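Local coordinates for CEP104 (Gallus gallus, PDB 5JO8), which is a centriolar protein whose TOG domain, the part described here, probably binds tubulin or microtubules, at residues 81-86 with 115-120; 62-67 with 85-90. One frame throughout, in Å; residues are numbered along the deposited sequence.

Contact 1: 81-86 with 115-120; sequences RNMLRA and TQYVPK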
ATOM      1  N   ARG A  81       6.098  16.627 -15.073  1.00 22.22           N
ATOM      2  CA  ARG A  81       6.423  16.238 -13.695  1.00 20.63           C
ATOM      3  C   ARG A  81       5.552  16.984 -12.700  1.00 22.67           C
ATOM      4  O   ARG A  81       5.003  16.384 -11.784  1.00 19.79           O
ATOM      5  CB  ARG A  81       7.886  16.548 -13.356  1.00 21.47           C
ATOM      6  CG  ARG A  81       8.915  15.529 -13.795  1.00 26.00           C
ATOM      7  CD  ARG A  81      10.317  15.920 -13.284  1.00 22.22           C
ATOM      8  NE  ARG A  81      10.874  17.118 -13.926  1.00 28.25           N
ATOM      9  CZ  ARG A  81      11.593  17.110 -15.048  1.00 27.70           C
ATOM     10  NH1 ARG A  81      11.839  15.970 -15.682  1.00 24.20           N
ATOM     11  NH2 ARG A  81      12.059  18.250 -15.551  1.00 29.13           N
ATOM     12  N   ASN A  82       5.446  18.298 -12.858  1.00 21.79           N
ATOM     13  CA  ASN A  82       4.633  19.099 -11.949  1.00 21.73           C
ATOM     14  C   ASN A  82       3.181  18.635 -11.964  1.00 22.95           C
ATOM     15  O   ASN A  82       2.512  18.617 -10.932  1.00 21.92           O
ATOM     16  CB  ASN A  82       4.714  20.583 -12.309  1.00 25.22           C
ATOM     17  CG  ASN A  82       6.088  21.154 -12.083  1.00 43.69           C
ATOM     18  OD1 ASN A  82       6.874  20.616 -11.301  1.00 32.79           O
ATOM     19  ND2 ASN A  82       6.389  22.253 -12.764  1.00 31.00           N
ATOM     20  N   MET A  83       2.695  18.266 -13.139  1.00 22.16           N
ATOM     21  CA  MET A  83       1.331  17.782 -13.253  1.00 18.78           C
ATOM     22  C   MET A  83       1.154  16.454 -12.525  1.00 21.10           C
ATOM     23  O   MET A  83       0.140  16.246 -11.865  1.00 19.63           O
ATOM     24  CB  MET A  83       0.939  17.638 -14.714  1.00 22.14           C
ATOM     25  CG  MET A  83      -0.522  17.343 -14.904  1.00 25.00           C
ATOM     26  SD  MET A  83      -0.982  17.427 -16.643  1.00 28.08           S
ATOM     27  CE  MET A  83      -0.501  19.104 -17.039  1.00 33.31           C
ATOM     28  N   LEU A  84       2.133  15.562 -12.657  1.00 19.12           N
ATOM     29  CA  LEU A  84       2.095  14.295 -11.936  1.00 18.19           C
ATOM     30  C   LEU A  84       2.077  14.569 -10.445  1.00 18.34           C
ATOM     31  O   LEU A  84       1.304  13.957  -9.708  1.00 18.12           O
ATOM     32  CB  LEU A  84       3.300  13.417 -12.287  1.00 18.54           C
ATOM     33  CG  LEU A  84       3.425  12.093 -11.514  1.00 18.65           C
ATOM     34  CD1 LEU A  84       4.131  11.060 -12.355  1.00 18.99           C
ATOM     35  CD2 LEU A  84       4.138  12.244 -10.164  1.00 17.29           C
ATOM     36  N   ARG A  85       2.958  15.447  -9.978  1.00 18.49           N
ATOM     37  CA  ARG A  85       3.033  15.695  -8.551  1.00 18.63           C
ATOM     38  C   ARG A  85       1.728  16.286  -8.027  1.00 19.28           C
ATOM     39  O   ARG A  85       1.253  15.908  -6.955  1.00 20.56           O
ATOM     40  CB  ARG A  85       4.221  16.604  -8.227  1.00 22.40           C
ATOM     41  CG  ARG A  85       5.554  16.067  -8.730  1.00 28.65           C
ATOM     42  CD  ARG A  85       5.999  14.838  -7.960  1.00 30.21           C
ATOM     43  NE  ARG A  85       7.337  14.371  -8.344  1.00 33.08           N
ATOM     44  CZ  ARG A  85       8.433  14.527  -7.609  1.00 43.83           C
ATOM     45  NH1 ARG A  85       8.373  15.146  -6.437  1.00 46.16           N
ATOM     46  NH2 ARG A  85       9.595  14.061  -8.046  1.00 55.31           N
ATOM     47  N   ALA A  86       1.120  17.180  -8.790  1.00 19.33           N
ATOM     48  CA  ALA A  86      -0.140  17.776  -8.380  1.00 19.96           C
ATOM     49  C   ALA A  86      -1.262  16.731  -8.368  1.00 15.72           C
ATOM     50  O   ALA A  86      -2.129  16.744  -7.490  1.00 19.47           O
ATOM     51  CB  ALA A  86      -0.503  18.944  -9.295  1.00 20.05           C
ATOM     52  N   THR A 115       0.998   3.315 -14.600  1.00 19.75           N
ATOM     53  CA  THR A 115       1.102   2.317 -15.659  1.00 18.96           C
ATOM     54  C   THR A 115       1.048   2.909 -17.069  1.00 17.97           C
ATOM     55  O   THR A 115       1.433   2.253 -18.037  1.00 20.43           O
ATOM     56  CB  THR A 115       0.018   1.228 -15.520  1.00 19.35           C
ATOM     57  OG1 THR A 115      -1.275   1.794 -15.788  1.00 21.90           O
ATOM     58  CG2 THR A 115       0.043   0.609 -14.111  1.00 20.24           C
ATOM     59  N   GLN A 116       0.606   4.156 -17.187  1.00 18.90           N
ATOM     60  CA  GLN A 116       0.459   4.759 -18.508  1.00 23.01           C
ATOM     61  C   GLN A 116       1.243   6.049 -18.677  1.00 20.59           C
ATOM     62  O   GLN A 116       2.013   6.186 -19.622  1.00 21.14           O
ATOM     63  CB  GLN A 116      -1.013   5.022 -18.826  1.00 21.15           C
ATOM     64  CG  GLN A 116      -1.847   3.759 -18.907  1.00 21.83           C
ATOM     65  CD  GLN A 116      -3.279   4.043 -19.324  1.00 27.12           C
ATOM     66  OE1 GLN A 116      -3.533   4.513 -20.430  1.00 28.75           O
ATOM     67  NE2 GLN A 116      -4.212   3.785 -18.431  1.00 22.74           N
ATOM     68  N   TYR A 117       1.043   6.988 -17.761  1.00 19.71           N
ATOM     69  CA  TYR A 117       1.567   8.349 -17.897  1.00 18.49           C
ATOM     70  C   TYR A 117       3.088   8.411 -17.773  1.00 16.88           C
ATOM     71  O   TYR A 117       3.769   8.952 -18.651  1.00 18.30           O
ATOM     72  CB  TYR A 117       0.899   9.222 -16.846  1.00 17.49           C
ATOM     73  CG  TYR A 117       1.223  10.699 -16.867  1.00 18.35           C
ATOM     74  CD1 TYR A 117       0.461  11.586 -17.615  1.00 18.67           C
ATOM     75  CD2 TYR A 117       2.242  11.215 -16.070  1.00 16.00           C
ATOM     76  CE1 TYR A 117       0.727  12.948 -17.603  1.00 19.06           C
ATOM     77  CE2 TYR A 117       2.510  12.569 -16.038  1.00 17.69           C
ATOM     78  CZ  TYR A 117       1.755  13.430 -16.814  1.00 17.24           C
ATOM     79  OH  TYR A 117       2.029  14.769 -16.745  1.00 19.58           O
ATOM     80  N   VAL A 118       3.623   7.891 -16.678  1.00 18.86           N
ATOM     81  CA  VAL A 118       5.078   7.837 -16.533  1.00 17.30           C
ATOM     82  C   VAL A 118       5.788   7.170 -17.720  1.00 19.83           C
ATOM     83  O   VAL A 118       6.707   7.770 -18.282  1.00 18.99           O
ATOM     84  CB  VAL A 118       5.499   7.255 -15.169  1.00 18.57           C
ATOM     85  CG1 VAL A 118       7.012   7.071 -15.114  1.00 18.61           C
ATOM     86  CG2 VAL A 118       5.044   8.175 -14.057  1.00 17.30           C
ATOM     87  N   PRO A 119       5.347   5.971 -18.148  1.00 21.27           N
ATOM     88  CA  PRO A 119       6.014   5.376 -19.314  1.00 21.35           C
ATOM     89  C   PRO A 119       5.801   6.145 -20.614  1.00 22.50           C
ATOM     90  O   PRO A 119       6.742   6.246 -21.413  1.00 22.89           O
ATOM     91  CB  PRO A 119       5.356   3.997 -19.439  1.00 22.61           C
ATOM     92  CG  PRO A 119       4.785   3.715 -18.126  1.00 25.16           C
ATOM     93  CD  PRO A 119       4.411   5.021 -17.517  1.00 21.03           C
ATOM     94  N   LYS A 120       4.593   6.662 -20.828  1.00 21.53           N
ATOM     95  CA  LYS A 120       4.289   7.436 -22.041  1.00 21.11           C
ATOM     96  C   LYS A 120       5.268   8.601 -22.202  1.00 23.03           C
ATOM     97  O   LYS A 120       5.777   8.862 -23.301  1.00 22.81           O
ATOM     98  CB  LYS A 120       2.850   7.976 -22.002  1.00 20.37           C
ATOM     99  CG  LYS A 120       2.468   8.901 -23.169  1.00 23.60           C
ATOM    100  CD  LYS A 120       1.022   9.377 -23.028  1.00 23.35           C
ATOM    101  CE  LYS A 120       0.671  10.479 -24.028  1.00 31.32           C
ATOM    102  NZ  LYS A 120      -0.718  11.004 -23.804  1.00 26.63           N
TER
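Tyr-117 reaches across from 115-120 to set its ring against Leu-84 and its hydroxyl against Met-83. With CG anti to the backbone N (chi1 -176°), its ring extends from helix 100-121 toward helix 77-94. Tyr-117 OH stops 3.7 Å from Met-83 CB, and the two side chains cross at about a right angle. The sulfur lies slightly farther off, with Met-83 SD 4.0 Å from Tyr-117 OH. The hydroxyl is not left to apolar neighbours, since it hydrogen-bonds to the carbonyl O of Leu-80, one turn before Leu-84. Leu-84 CB meets the ring obliquely, 3.9 Å from Tyr-117 CE2. A phenylalanine in place of Tyr-117 would probably leave the Leu-80 carbonyl without its side-chain donor and Met-83 without the oxygen it packs against. Next along the helix, Val-118 offers one methyl. Its CG2 sits 3.5 Å from Leu-84 CD1, a tight fit for two carbons. All four touching residues are buried. The two helix segments run nearly antiparallel, at 160°, with axes 11.5 Å apart. Helix 54-69 borders the contact through Leu-68, which touches both Met-83 and Tyr-117. Helix 125-142 adjoins Leu-84 and Val-118, and helix 35-41 packs on Met-83.

Contact 2: 62-67 with 85-90; sequences LAVYKK and RAAIFL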
ATOM      1  N   LEU A  62     -11.828  12.604 -11.997  1.00 20.01           N
ATOM      2  CA  LEU A  62     -11.991  12.167 -13.378  1.00 20.74           C
ATOM      3  C   LEU A  62     -11.508  13.232 -14.362  1.00 19.37           C
ATOM      4  O   LEU A  62     -11.010  12.903 -15.439  1.00 22.42           O
ATOM      5  CB  LEU A  62     -13.444  11.763 -13.643  1.00 21.49           C
ATOM      6  CG  LEU A  62     -13.869  10.550 -12.808  1.00 25.19           C
ATOM      7  CD1 LEU A  62     -15.323  10.181 -13.072  1.00 24.53           C
ATOM      8  CD2 LEU A  62     -12.938   9.363 -13.067  1.00 27.29           C
ATOM      9  N   ALA A  63     -11.644  14.500 -13.994  1.00 18.67           N
ATOM     10  CA  ALA A  63     -11.132  15.580 -14.844  1.00 20.58           C
ATOM     11  C   ALA A  63      -9.609  15.586 -14.863  1.00 20.55           C
ATOM     12  O   ALA A  63      -8.999  15.880 -15.894  1.00 21.28           O
ATOM     13  CB  ALA A  63     -11.655  16.939 -14.395  1.00 22.61           C
ATOM     14  N   VAL A  64      -9.000  15.272 -13.724  1.00 18.62           N
ATOM     15  CA  VAL A  64      -7.551  15.174 -13.642  1.00 19.04           C
ATOM     16  C   VAL A  64      -7.087  14.013 -14.502  1.00 17.41           C
ATOM     17  O   VAL A  64      -6.104  14.142 -15.236  1.00 19.81           O
ATOM     18  CB  VAL A  64      -7.080  15.038 -12.186  1.00 20.54           C
ATOM     19  CG1 VAL A  64      -5.583  14.710 -12.121  1.00 20.58           C
ATOM     20  CG2 VAL A  64      -7.386  16.301 -11.416  1.00 24.68           C
ATOM     21  N   TYR A  65      -7.802  12.894 -14.429  1.00 18.77           N
ATOM     22  CA  TYR A  65      -7.499  11.747 -15.266  1.00 18.20           C
ATOM     23  C   TYR A  65      -7.521  12.158 -16.738  1.00 22.42           C
ATOM     24  O   TYR A  65      -6.589  11.875 -17.487  1.00 19.55           O
ATOM     25  CB  TYR A  65      -8.517  10.624 -15.011  1.00 17.12           C
ATOM     26  CG  TYR A  65      -8.474   9.522 -16.045  1.00 17.73           C
ATOM     27  CD1 TYR A  65      -9.202   9.629 -17.231  1.00 20.69           C
ATOM     28  CD2 TYR A  65      -7.697   8.386 -15.855  1.00 20.82           C
ATOM     29  CE1 TYR A  65      -9.155   8.651 -18.188  1.00 24.92           C
ATOM     30  CE2 TYR A  65      -7.650   7.387 -16.822  1.00 26.15           C
ATOM     31  CZ  TYR A  65      -8.390   7.533 -17.980  1.00 23.15           C
ATOM     32  OH  TYR A  65      -8.356   6.570 -18.955  1.00 34.20           O
ATOM     33  N   LYS A  66      -8.591  12.824 -17.156  1.00 20.07           N
ATOM     34  CA  LYS A  66      -8.675  13.293 -18.535  1.00 20.84           C
ATOM     35  C   LYS A  66      -7.542  14.260 -18.918  1.00 21.10           C
ATOM     36  O   LYS A  66      -6.942  14.130 -19.994  1.00 25.29           O
ATOM     37  CB  LYS A  66     -10.026  13.954 -18.787  1.00 21.69           C
ATOM     38  CG  LYS A  66     -10.186  14.476 -20.205  1.00 24.12           C
ATOM     39  CD  LYS A  66     -11.621  14.899 -20.446  1.00 23.55           C
ATOM     40  CE  LYS A  66     -11.791  15.543 -21.808  1.00 30.45           C
ATOM     41  NZ  LYS A  66     -11.547  14.580 -22.909  1.00 35.47           N
ATOM     42  N   LYS A  67      -7.250  15.226 -18.051  1.00 20.08           N
ATOM     43  CA  LYS A  67      -6.216  16.223 -18.353  1.00 19.37           C
ATOM     44  C   LYS A  67      -4.850  15.549 -18.543  1.00 21.99           C
ATOM     45  O   LYS A  67      -4.123  15.844 -19.497  1.00 21.37           O
ATOM     46  CB  LYS A  67      -6.154  17.289 -17.254  1.00 20.02           C
ATOM     47  CG  LYS A  67      -5.126  18.403 -17.502  1.00 24.13           C
ATOM     48  CD  LYS A  67      -5.551  19.295 -18.649  1.00 35.47           C
ATOM     49  CE  LYS A  67      -4.529  20.395 -18.904  1.00 47.70           C
ATOM     50  NZ  LYS A  67      -4.337  21.264 -17.708  1.00 53.90           N
ATOM     51  N   ARG A  85       2.958  15.447  -9.978  1.00 18.49           N
ATOM     52  CA  ARG A  85       3.033  15.695  -8.551  1.00 18.63           C
ATOM     53  C   ARG A  85       1.728  16.286  -8.027  1.00 19.28           C
ATOM     54  O   ARG A  85       1.253  15.908  -6.955  1.00 20.56           O
ATOM     55  CB  ARG A  85       4.221  16.604  -8.227  1.00 22.40           C
ATOM     56  CG  ARG A  85       5.554  16.067  -8.730  1.00 28.65           C
ATOM     57  CD  ARG A  85       5.999  14.838  -7.960  1.00 30.21           C
ATOM     58  NE  ARG A  85       7.337  14.371  -8.344  1.00 33.08           N
ATOM     59  CZ  ARG A  85       8.433  14.527  -7.609  1.00 43.83           C
ATOM     60  NH1 ARG A  85       8.373  15.146  -6.437  1.00 46.16           N
ATOM     61  NH2 ARG A  85       9.595  14.061  -8.046  1.00 55.31           N
ATOM     62  N   ALA A  86       1.120  17.180  -8.790  1.00 19.33           N
ATOM     63  CA  ALA A  86      -0.140  17.776  -8.380  1.00 19.96           C
ATOM     64  C   ALA A  86      -1.262  16.731  -8.368  1.00 15.72           C
ATOM     65  O   ALA A  86      -2.129  16.744  -7.490  1.00 19.47           O
ATOM     66  CB  ALA A  86      -0.503  18.944  -9.295  1.00 20.05           C
ATOM     67  N   ALA A  87      -1.251  15.840  -9.352  1.00 16.68           N
ATOM     68  CA  ALA A  87      -2.263  14.786  -9.417  1.00 15.54           C
ATOM     69  C   ALA A  87      -2.135  13.840  -8.224  1.00 16.36           C
ATOM     70  O   ALA A  87      -3.140  13.451  -7.635  1.00 17.64           O
ATOM     71  CB  ALA A  87      -2.149  14.015 -10.732  1.00 20.46           C
ATOM     72  N   ILE A  88      -0.899  13.491  -7.870  1.00 15.24           N
ATOM     73  CA  ILE A  88      -0.636  12.612  -6.734  1.00 16.69           C
ATOM     74  C   ILE A  88      -1.061  13.274  -5.425  1.00 19.43           C
ATOM     75  O   ILE A  88      -1.582  12.609  -4.528  1.00 18.11           O
ATOM     76  CB  ILE A  88       0.831  12.097  -6.725  1.00 14.90           C
ATOM     77  CG1 ILE A  88       1.083  11.122  -7.885  1.00 16.36           C
ATOM     78  CG2 ILE A  88       1.215  11.476  -5.386  1.00 19.72           C
ATOM     79  CD1 ILE A  88       0.284   9.791  -7.832  1.00 16.92           C
ATOM     80  N   PHE A  89      -0.860  14.581  -5.311  1.00 18.04           N
ATOM     81  CA  PHE A  89      -1.350  15.337  -4.164  1.00 17.32           C
ATOM     82  C   PHE A  89      -2.861  15.119  -3.989  1.00 16.79           C
ATOM     83  O   PHE A  89      -3.345  14.853  -2.878  1.00 20.09           O
ATOM     84  CB  PHE A  89      -1.027  16.841  -4.336  1.00 20.16           C
ATOM     85  CG  PHE A  89      -1.608  17.715  -3.257  1.00 20.48           C
ATOM     86  CD1 PHE A  89      -2.877  18.254  -3.385  1.00 21.26           C
ATOM     87  CD2 PHE A  89      -0.886  17.987  -2.102  1.00 22.09           C
ATOM     88  CE1 PHE A  89      -3.425  19.038  -2.379  1.00 25.56           C
ATOM     89  CE2 PHE A  89      -1.429  18.786  -1.095  1.00 25.87           C
ATOM     90  CZ  PHE A  89      -2.705  19.306  -1.243  1.00 23.58           C
ATOM     91  N   LEU A  90      -3.608  15.213  -5.087  1.00 16.87           N
ATOM     92  CA  LEU A  90      -5.056  15.023  -5.035  1.00 18.30           C
ATOM     93  C   LEU A  90      -5.427  13.557  -4.787  1.00 19.15           C
ATOM     94  O   LEU A  90      -6.372  13.277  -4.056  1.00 18.63           O
ATOM     95  CB  LEU A  90      -5.727  15.562  -6.306  1.00 18.63           C
ATOM     96  CG  LEU A  90      -5.560  17.077  -6.477  1.00 21.40           C
ATOM     97  CD1 LEU A  90      -6.157  17.526  -7.809  1.00 22.74           C
ATOM     98  CD2 LEU A  90      -6.198  17.855  -5.327  1.00 21.20           C
TER
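Val-64 carries this contact for 62-67, and both of its methyls find a partner on 85-90. The interactions across it are all apolar, and both are methyl-to-methyl. One is to a short side chain: Val-64 CG1 meets Ala-87 CB at 3.8 Å. The other is to the end of a longer one: Val-64 CG2 lies 4.0 Å from Leu-90 CD1, and the two chains pass at a slant. The valine torsion explains this division. CG1 is anti to the backbone N (chi1 171°), while CG2 lies beside that N, so the two methyls diverge to residues three apart on one helix. Ala-87 and Leu-90 are thus on the same side of helix 77-94. The small side chain of Ala-87 is consistent with the close backbones here, Val-64 CA lying 6.8 Å from Ala-87 CA. Backbone bonds stay within each helix. Lys-67 N donates to Ala-63 O at 2.9 Å, and Phe-89 N to Arg-85 O at 3.0 Å.

Other apolar side chains close round these three. Phe-41 and Leu-45, from helices 35-41 and 43-49, each touch both Val-64 and Leu-90. From helix 100-121, Leu-109 packs on Val-64 and Ile-113 on Ala-87. The result is a buried interface between successive helices, of the kind that builds the all-helical, HEAT-repeat-like array of a TOG domain.

Helix 77-94 is common to both contacts. In contact 1 it packs against helix 100-121, and in contact 2 against helix 54-69. The segments overlap at Arg-85 and Ala-86. The centres are about 9 Å apart, and both contacts are buried, though each centre lies about 19 Å from the centre of the chain. Contact 1 buries more surface between its segments, 182 against 100 Å². It also brings a polar group into the core, a tyrosine hydroxyl satisfied by backbone. Contact 2 is purely aliphatic. Helix 35-41 borders both, whereas helix 125-142 adjoins the touching residues of contact 1 and helix 43-49 those of contact 2.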